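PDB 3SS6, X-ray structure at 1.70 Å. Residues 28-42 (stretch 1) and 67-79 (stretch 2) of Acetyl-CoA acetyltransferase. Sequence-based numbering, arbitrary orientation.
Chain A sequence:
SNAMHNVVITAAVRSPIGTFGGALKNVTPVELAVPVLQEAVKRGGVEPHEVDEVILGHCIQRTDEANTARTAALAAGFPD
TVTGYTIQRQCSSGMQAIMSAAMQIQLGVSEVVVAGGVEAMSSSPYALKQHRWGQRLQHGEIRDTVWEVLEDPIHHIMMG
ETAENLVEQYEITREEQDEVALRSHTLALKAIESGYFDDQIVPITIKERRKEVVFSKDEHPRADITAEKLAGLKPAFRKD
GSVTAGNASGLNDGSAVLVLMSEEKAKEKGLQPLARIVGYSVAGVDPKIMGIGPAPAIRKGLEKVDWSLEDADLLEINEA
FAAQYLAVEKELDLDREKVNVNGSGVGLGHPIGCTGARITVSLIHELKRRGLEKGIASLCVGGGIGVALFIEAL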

ATOM      1  N   THR A  28     -14.721  14.928   0.355  1.00 13.30           N
ATOM      2  CA  THR A  28     -13.518  15.339  -0.373  1.00 12.60           C
ATOM      3  C   THR A  28     -13.442  16.865  -0.471  1.00 12.87           C
ATOM      4  O   THR A  28     -14.425  17.562  -0.192  1.00 12.30           O
ATOM      5  CB  THR A  28     -13.465  14.775  -1.814  1.00 13.72           C
ATOM      6  OG1 THR A  28     -14.422  15.451  -2.641  1.00 14.48           O
ATOM      7  CG2 THR A  28     -13.725  13.273  -1.830  1.00 16.91           C
ATOM      8  N   PRO A  29     -12.273  17.394  -0.870  1.00 11.25           N
ATOM      9  CA  PRO A  29     -12.195  18.859  -0.954  1.00 11.44           C
ATOM     10  C   PRO A  29     -13.190  19.449  -1.948  1.00 11.97           C
ATOM     11  O   PRO A  29     -13.780  20.493  -1.662  1.00 11.82           O
ATOM     12  CB  PRO A  29     -10.744  19.110  -1.408  1.00 11.27           C
ATOM     13  CG  PRO A  29      -9.972  17.926  -0.882  1.00 12.73           C
ATOM     14  CD  PRO A  29     -10.956  16.755  -1.065  1.00 12.44           C
ATOM     15  N   VAL A  30     -13.364  18.823  -3.106  1.00 11.45           N
ATOM     16  CA  VAL A  30     -14.351  19.327  -4.066  1.00 10.88           C
ATOM     17  C   VAL A  30     -15.754  19.297  -3.467  1.00 12.99           C
ATOM     18  O   VAL A  30     -16.493  20.272  -3.569  1.00 13.16           O
ATOM     19  CB  VAL A  30     -14.304  18.555  -5.405  1.00 12.21           C
ATOM     20  CG1 VAL A  30     -15.554  18.846  -6.255  1.00 13.26           C
ATOM     21  CG2 VAL A  30     -13.027  18.923  -6.172  1.00 13.67           C
ATOM     22  N   GLU A  31     -16.098  18.204  -2.793  1.00 13.79           N
ATOM     23  CA  GLU A  31     -17.426  18.090  -2.194  1.00 12.60           C
ATOM     24  C   GLU A  31     -17.673  19.164  -1.148  1.00 14.30           C
ATOM     25  O   GLU A  31     -18.792  19.662  -1.005  1.00 14.52           O
ATOM     26  CB  GLU A  31     -17.616  16.702  -1.591  1.00 15.88           C
ATOM     27  CG  GLU A  31     -17.655  15.623  -2.657  1.00 15.54           C
ATOM     28  CD  GLU A  31     -17.641  14.227  -2.080  1.00 21.29           C
ATOM     29  OE1 GLU A  31     -17.258  14.066  -0.907  1.00 15.90           O
ATOM     30  OE2 GLU A  31     -18.000  13.282  -2.812  1.00 25.22           O
ATOM     31  N   LEU A  32     -16.610  19.534  -0.442  1.00 11.28           N
ATOM     32  CA  LEU A  32     -16.715  20.479   0.666  1.00 11.81           C
ATOM     33  C   LEU A  32     -16.794  21.909   0.128  1.00 11.33           C
ATOM     34  O   LEU A  32     -17.434  22.774   0.718  1.00 12.69           O
ATOM     35  CB  LEU A  32     -15.515  20.305   1.602  1.00 13.50           C
ATOM     36  CG  LEU A  32     -15.441  21.180   2.860  1.00 14.01           C
ATOM     37  CD1 LEU A  32     -16.784  21.166   3.606  1.00 17.08           C
ATOM     38  CD2 LEU A  32     -14.304  20.670   3.765  1.00 11.43           C
ATOM     39  N   ALA A  33     -16.156  22.140  -1.018  1.00 12.33           N
ATOM     40  CA  ALA A  33     -16.183  23.472  -1.639  1.00 12.43           C
ATOM     41  C   ALA A  33     -17.508  23.760  -2.315  1.00 14.21           C
ATOM     42  O   ALA A  33     -17.995  24.883  -2.257  1.00 12.30           O
ATOM     43  CB  ALA A  33     -15.044  23.626  -2.647  1.00 14.78           C
ATOM     44  N   VAL A  34     -18.089  22.744  -2.948  1.00 14.21           N
ATOM     45  CA  VAL A  34     -19.280  22.946  -3.778  1.00 13.37           C
ATOM     46  C   VAL A  34     -20.425  23.753  -3.135  1.00 14.66           C
ATOM     47  O   VAL A  34     -20.846  24.756  -3.686  1.00 13.06           O
ATOM     48  CB  VAL A  34     -19.801  21.605  -4.366  1.00 15.17           C
ATOM     49  CG1 VAL A  34     -21.245  21.753  -4.826  1.00 16.76           C
ATOM     50  CG2 VAL A  34     -18.899  21.148  -5.530  1.00 13.72           C
ATOM     51  N   PRO A  35     -20.934  23.325  -1.966  1.00 15.54           N
ATOM     52  CA  PRO A  35     -22.102  24.042  -1.432  1.00 14.70           C
ATOM     53  C   PRO A  35     -21.781  25.472  -1.005  1.00 14.96           C
ATOM     54  O   PRO A  35     -22.673  26.334  -1.008  1.00 14.56           O
ATOM     55  CB  PRO A  35     -22.522  23.199  -0.214  1.00 18.18           C
ATOM     56  CG  PRO A  35     -21.316  22.371   0.124  1.00 17.51           C
ATOM     57  CD  PRO A  35     -20.571  22.142  -1.164  1.00 15.06           C
ATOM     58  N   VAL A  36     -20.525  25.709  -0.643  1.00 13.55           N
ATOM     59  CA  VAL A  36     -20.084  27.039  -0.237  1.00 14.24           C
ATOM     60  C   VAL A  36     -19.922  27.951  -1.461  1.00 13.96           C
ATOM     61  O   VAL A  36     -20.300  29.132  -1.424  1.00 14.65           O
ATOM     62  CB  VAL A  36     -18.803  26.956   0.623  1.00 16.71           C
ATOM     63  CG1 VAL A  36     -18.380  28.333   1.086  1.00 17.28           C
ATOM     64  CG2 VAL A  36     -19.060  26.063   1.833  1.00 17.86           C
ATOM     65  N   LEU A  37     -19.375  27.404  -2.546  1.00 13.39           N
ATOM     66  CA  LEU A  37     -19.349  28.124  -3.815  1.00 13.06           C
ATOM     67  C   LEU A  37     -20.763  28.513  -4.229  1.00 14.85           C
ATOM     68  O   LEU A  37     -21.019  29.648  -4.633  1.00 14.76           O
ATOM     69  CB  LEU A  37     -18.761  27.245  -4.914  1.00 13.36           C
ATOM     70  CG  LEU A  37     -17.257  27.011  -4.831  1.00 14.42           C
ATOM     71  CD1 LEU A  37     -16.841  25.967  -5.862  1.00 17.20           C
ATOM     72  CD2 LEU A  37     -16.484  28.318  -5.041  1.00 14.35           C
ATOM     73  N   GLN A  38     -21.680  27.553  -4.147  1.00 13.79           N
ATOM     74  CA  GLN A  38     -23.064  27.806  -4.556  1.00 13.85           C
ATOM     75  C   GLN A  38     -23.735  28.917  -3.754  1.00 13.90           C
ATOM     76  O   GLN A  38     -24.365  29.814  -4.328  1.00 16.03           O
ATOM     77  CB  GLN A  38     -23.886  26.516  -4.486  1.00 15.68           C
ATOM     78  CG  GLN A  38     -23.444  25.490  -5.525  1.00 16.53           C
ATOM     79  CD  GLN A  38     -24.084  24.126  -5.320  1.00 20.01           C
ATOM     80  OE1 GLN A  38     -24.398  23.740  -4.196  1.00 19.82           O
ATOM     81  NE2 GLN A  38     -24.277  23.390  -6.410  1.00 19.61           N
ATOM     82  N   GLU A  39     -23.583  28.868  -2.433  1.00 13.59           N
ATOM     83  CA  GLU A  39     -24.218  29.870  -1.579  1.00 14.73           C
ATOM     84  C   GLU A  39     -23.551  31.228  -1.761  1.00 14.88           C
ATOM     85  O   GLU A  39     -24.224  32.254  -1.760  1.00 15.65           O
ATOM     86  CB  GLU A  39     -24.193  29.434  -0.111  1.00 15.45           C
ATOM     87  CG  GLU A  39     -24.855  30.437   0.848  1.00 19.75           C
ATOM     88  CD  GLU A  39     -26.359  30.616   0.615  1.00 21.88           C
ATOM     89  OE1 GLU A  39     -27.005  29.742  -0.005  1.00 22.67           O
ATOM     90  OE2 GLU A  39     -26.894  31.649   1.077  1.00 23.93           O
ATOM     91  N   ALA A  40     -22.228  31.238  -1.929  1.00 14.13           N
ATOM     92  CA  ALA A  40     -21.540  32.506  -2.138  1.00 14.05           C
ATOM     93  C   ALA A  40     -22.091  33.236  -3.350  1.00 15.17           C
ATOM     94  O   ALA A  40     -22.377  34.438  -3.293  1.00 16.36           O
ATOM     95  CB  ALA A  40     -20.028  32.295  -2.288  1.00 12.31           C
ATOM     96  N   VAL A  41     -22.217  32.514  -4.460  1.00 14.03           N
ATOM     97  CA  VAL A  41     -22.691  33.135  -5.686  1.00 15.68           C
ATOM     98  C   VAL A  41     -24.133  33.631  -5.500  1.00 18.38           C
ATOM     99  O   VAL A  41     -24.487  34.731  -5.938  1.00 18.12           O
ATOM    100  CB  VAL A  41     -22.533  32.165  -6.881  1.00 16.02           C
ATOM    101  CG1 VAL A  41     -23.306  32.657  -8.096  1.00 19.91           C
ATOM    102  CG2 VAL A  41     -21.051  31.977  -7.213  1.00 14.77           C
ATOM    103  N   LYS A  42     -24.948  32.834  -4.818  1.00 18.04           N
ATOM    104  CA  LYS A  42     -26.338  33.215  -4.545  1.00 20.72           C
ATOM    105  C   LYS A  42     -26.431  34.523  -3.777  1.00 21.95           C
ATOM    106  O   LYS A  42     -27.325  35.328  -4.021  1.00 22.25           O
ATOM    107  CB  LYS A  42     -27.068  32.118  -3.770  1.00 22.56           C
ATOM    108  CG  LYS A  42     -27.471  30.927  -4.623  1.00 29.77           C
ATOM    109  CD  LYS A  42     -28.019  29.787  -3.771  1.00 35.81           C
ATOM    110  CE  LYS A  42     -28.187  28.520  -4.599  1.00 38.70           C
ATOM    111  NZ  LYS A  42     -28.497  27.338  -3.748  1.00 42.20           N
ATOM    112  N   ASN A  67      -6.967  20.045 -10.217  1.00 13.17           N
ATOM    113  CA  ASN A  67      -7.375  21.430 -10.309  1.00 12.01           C
ATOM    114  C   ASN A  67      -8.658  21.539  -9.494  1.00 14.25           C
ATOM    115  O   ASN A  67      -9.716  21.553  -9.992  1.00 13.65           O
ATOM    116  CB  ASN A  67      -7.603  21.927 -11.713  1.00 13.86           C
ATOM    117  CG  ASN A  67      -7.826  23.421 -11.747  1.00 14.30           C
ATOM    118  OD1 ASN A  67      -8.009  23.997 -10.744  1.00 13.16           O
ATOM    119  ND2 ASN A  67      -7.792  24.002 -12.916  1.00 12.95           N
ATOM    120  N   THR A  68      -8.503  21.602  -8.190  1.00 11.79           N
ATOM    121  CA  THR A  68      -9.645  21.630  -7.333  1.00 11.97           C
ATOM    122  C   THR A  68     -10.660  22.699  -7.662  1.00 12.91           C
ATOM    123  O   THR A  68     -11.817  22.469  -7.596  1.00 11.28           O
ATOM    124  CB  THR A  68      -9.213  21.907  -5.867  1.00 10.97           C
ATOM    125  OG1 THR A  68      -8.061  21.169  -5.551  1.00 13.18           O
ATOM    126  CG2 THR A  68     -10.334  21.621  -4.864  1.00 13.45           C
ATOM    127  N   ALA A  69     -10.159  23.862  -8.026  1.00 11.24           N
ATOM    128  CA  ALA A  69     -11.027  25.003  -8.335  1.00 12.01           C
ATOM    129  C   ALA A  69     -11.930  24.760  -9.553  1.00 13.12           C
ATOM    130  O   ALA A  69     -13.144  24.967  -9.493  1.00 12.15           O
ATOM    131  CB  ALA A  69     -10.176  26.250  -8.547  1.00 12.23           C
ATOM    132  N   ARG A  70     -11.336  24.319 -10.658  1.00 12.13           N
ATOM    133  CA  ARG A  70     -12.114  24.067 -11.865  1.00 11.57           C
ATOM    134  C   ARG A  70     -13.067  22.914 -11.623  1.00 11.16           C
ATOM    135  O   ARG A  70     -14.228  22.954 -12.049  1.00 12.18           O
ATOM    136  CB  ARG A  70     -11.191  23.753 -13.049  1.00 12.64           C
ATOM    137  CG  ARG A  70     -11.910  23.179 -14.269  1.00 12.93           C
ATOM    138  CD  ARG A  70     -12.934  24.144 -14.876  1.00 14.32           C
ATOM    139  NE  ARG A  70     -13.331  23.653 -16.200  1.00 14.12           N
ATOM    140  CZ  ARG A  70     -14.139  24.296 -17.039  1.00 16.33           C
ATOM    141  NH1 ARG A  70     -14.641  25.480 -16.708  1.00 17.35           N
ATOM    142  NH2 ARG A  70     -14.431  23.758 -18.223  1.00 17.92           N
ATOM    143  N   THR A  71     -12.577  21.881 -10.941  1.00 11.26           N
ATOM    144  CA  THR A  71     -13.405  20.717 -10.688  1.00 13.10           C
ATOM    145  C   THR A  71     -14.602  21.102  -9.811  1.00 14.52           C
ATOM    146  O   THR A  71     -15.721  20.689 -10.078  1.00 13.83           O
ATOM    147  CB  THR A  71     -12.597  19.568 -10.072  1.00 12.45           C
ATOM    148  OG1 THR A  71     -11.526  19.209 -10.958  1.00 14.60           O
ATOM    149  CG2 THR A  71     -13.482  18.346  -9.859  1.00 12.83           C
ATOM    150  N   ALA A  72     -14.372  21.908  -8.781  1.00 13.33           N
ATOM    151  CA  ALA A  72     -15.471  22.309  -7.899  1.00 12.63           C
ATOM    152  C   ALA A  72     -16.456  23.225  -8.629  1.00 14.16           C
ATOM    153  O   ALA A  72     -17.671  23.153  -8.407  1.00 14.40           O
ATOM    154  CB  ALA A  72     -14.931  22.984  -6.637  1.00 11.13           C
ATOM    155  N   ALA A  73     -15.944  24.087  -9.505  1.00 12.83           N
ATOM    156  CA  ALA A  73     -16.830  24.955 -10.283  1.00 13.61           C
ATOM    157  C   ALA A  73     -17.803  24.109 -11.114  1.00 15.00           C
ATOM    158  O   ALA A  73     -19.021  24.360 -11.139  1.00 14.29           O
ATOM    159  CB  ALA A  73     -16.012  25.881 -11.194  1.00 13.28           C
ATOM    160  N   LEU A  74     -17.260  23.106 -11.798  1.00 14.57           N
ATOM    161  CA  LEU A  74     -18.093  22.230 -12.619  1.00 16.91           C
ATOM    162  C   LEU A  74     -19.025  21.388 -11.757  1.00 17.00           C
ATOM    163  O   LEU A  74     -20.192  21.210 -12.099  1.00 14.76           O
ATOM    164  CB  LEU A  74     -17.228  21.310 -13.478  1.00 15.14           C
ATOM    165  CG  LEU A  74     -16.426  21.957 -14.604  1.00 15.72           C
ATOM    166  CD1 LEU A  74     -15.446  20.935 -15.177  1.00 14.92           C
ATOM    167  CD2 LEU A  74     -17.342  22.509 -15.690  1.00 17.66           C
ATOM    168  N   ALA A  75     -18.513  20.864 -10.648  1.00 14.21           N
ATOM    169  CA  ALA A  75     -19.343  20.037  -9.772  1.00 15.20           C
ATOM    170  C   ALA A  75     -20.481  20.842  -9.131  1.00 16.17           C
ATOM    171  O   ALA A  75     -21.540  20.288  -8.795  1.00 16.93           O
ATOM    172  CB  ALA A  75     -18.500  19.351  -8.709  1.00 13.68           C
ATOM    173  N   ALA A  76     -20.266  22.146  -8.977  1.00 13.65           N
ATOM    174  CA  ALA A  76     -21.279  23.050  -8.438  1.00 15.40           C
ATOM    175  C   ALA A  76     -22.352  23.397  -9.463  1.00 15.61           C
ATOM    176  O   ALA A  76     -23.326  24.083  -9.142  1.00 18.14           O
ATOM    177  CB  ALA A  76     -20.624  24.326  -7.919  1.00 15.88           C
ATOM    178  N   GLY A  77     -22.162  22.928 -10.694  1.00 15.43           N
ATOM    179  CA  GLY A  77     -23.104  23.169 -11.769  1.00 18.98           C
ATOM    180  C   GLY A  77     -22.899  24.486 -12.504  1.00 20.55           C
ATOM    181  O   GLY A  77     -23.762  24.904 -13.282  1.00 20.98           O
ATOM    182  N   PHE A  78     -21.758  25.136 -12.282  1.00 17.18           N
ATOM    183  CA  PHE A  78     -21.482  26.400 -12.953  1.00 16.42           C
ATOM    184  C   PHE A  78     -21.222  26.112 -14.435  1.00 15.36           C
ATOM    185  O   PHE A  78     -20.743  25.021 -14.779  1.00 17.62           O
ATOM    186  CB  PHE A  78     -20.264  27.111 -12.334  1.00 15.19           C
ATOM    187  CG  PHE A  78     -20.469  27.586 -10.907  1.00 15.02           C
ATOM    188  CD1 PHE A  78     -21.731  27.583 -10.315  1.00 17.84           C
ATOM    189  CD2 PHE A  78     -19.379  28.046 -10.164  1.00 15.57           C
ATOM    190  CE1 PHE A  78     -21.905  28.027  -9.001  1.00 18.79           C
ATOM    191  CE2 PHE A  78     -19.543  28.494  -8.850  1.00 16.87           C
ATOM    192  CZ  PHE A  78     -20.808  28.487  -8.269  1.00 16.32           C
ATOM    193  N   PRO A  79     -21.518  27.081 -15.320  1.00 15.80           N
ATOM    194  CA  PRO A  79     -21.281  26.887 -16.760  1.00 16.88           C
ATOM    195  C   PRO A  79     -19.832  26.545 -17.083  1.00 19.09           C
ATOM    196  O   PRO A  79     -18.916  26.881 -16.318  1.00 19.09           O
ATOM    197  CB  PRO A  79     -21.634  28.251 -17.369  1.00 19.64           C
ATOM    198  CG  PRO A  79     -22.554  28.885 -16.392  1.00 21.39           C
ATOM    199  CD  PRO A  79     -22.133  28.388 -15.030  1.00 17.31           C
TER

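Two helices, 29-42 and one that begins at Thr68, pack with their axes 8.7 Å apart at closest approach and their N-to-C directions 59° apart. The contact buries 530 Å², both sides summed, and is mostly a fit of branched side chains from the first helix against a small-residue surface on the second. Alanine supplies much of that surface, so the backbones come close: the CA atoms of Val30 and Ala72 lie 5.0 Å apart, and one turn further along both chains those of Val34 and Ala76 lie 5.1 Å apart.

Val30 is the clearest bump. Its side chain, in the t rotamer, sits as a knob in a hole formed by Thr68, Thr71, Ala72 and Ala75. Its two methyls lean toward opposite ends of the hollow, CG2 to Thr68 (Val30 CG2 to Thr68 CG2, 4.0 Å) and CG1 to Ala75 (Val30 CG1 to Ala75 CB, 3.9 Å); between these ends, Val30 CG2 lies 3.8 Å from Thr71 CG2 and Val30 CG1 lies 3.8 Å from Ala72 CA. The approach to a CA atom shows how far the valine reaches down to the backbone, past the short side chain of Ala72. Pro29 adds a looser touch beside this site, with its CB 4.3 Å from Thr68 CG2.

Val34, also t, repeats the pattern one turn on. Its CG2 packs 3.7 Å from Ala75 CB and equally close to Ala72 O, and its CG1 comes 3.8 Å from Ala76 CA. Ala75 CB thus touches both valines, Val30 through CG1 and Val34 through CG2.

Ala72 is itself a small bump, its CB directed toward the first helix. Ala33 CB meets it at 4.0 Å, and Leu37 CD1 closes on the same methyl at 3.6 Å. Leu37, with chi1 m and chi2 t, is long enough for that CD1 also to come within 4.2 Å of Ala73 N.

Beyond the second helix, Gly77 turns the chain with positive phi in a Schellman motif, Phe78 N bonding back to Ala73 O and Gly77 N to Leu74 O. A CB on Gly77 would be jammed against the carbonyl O of Ala76. After this turn comes Phe78, whose CA-to-CB bond points sideways but whose ring tip comes nearer the first helix. Phe78 CZ fits between Leu37 and Val41, 4.1 Å from Leu37 CB and 3.7 Å from Val41 CG2. Leu37 O lies near the ring plane at the edge, 3.8 Å from Phe78 CZ.

One hydrogen bond crosses the contact. Gln38 starts sideways, but its extended side chain brings NE2 to Ala76 O at 3.0 Å with a nearly straight N-H...O angle of 169°; on the way, Gln38 CG passes 3.9 Å from Ala76 CB. The amide thus adds a directional polar link to the nonpolar packing.

Each helix is capped at its start: Thr28 OG1 accepts from Glu31 N at 3.2 Å, and Asn67 OD1 accepts a weak bond from Arg70 N at 3.3 Å.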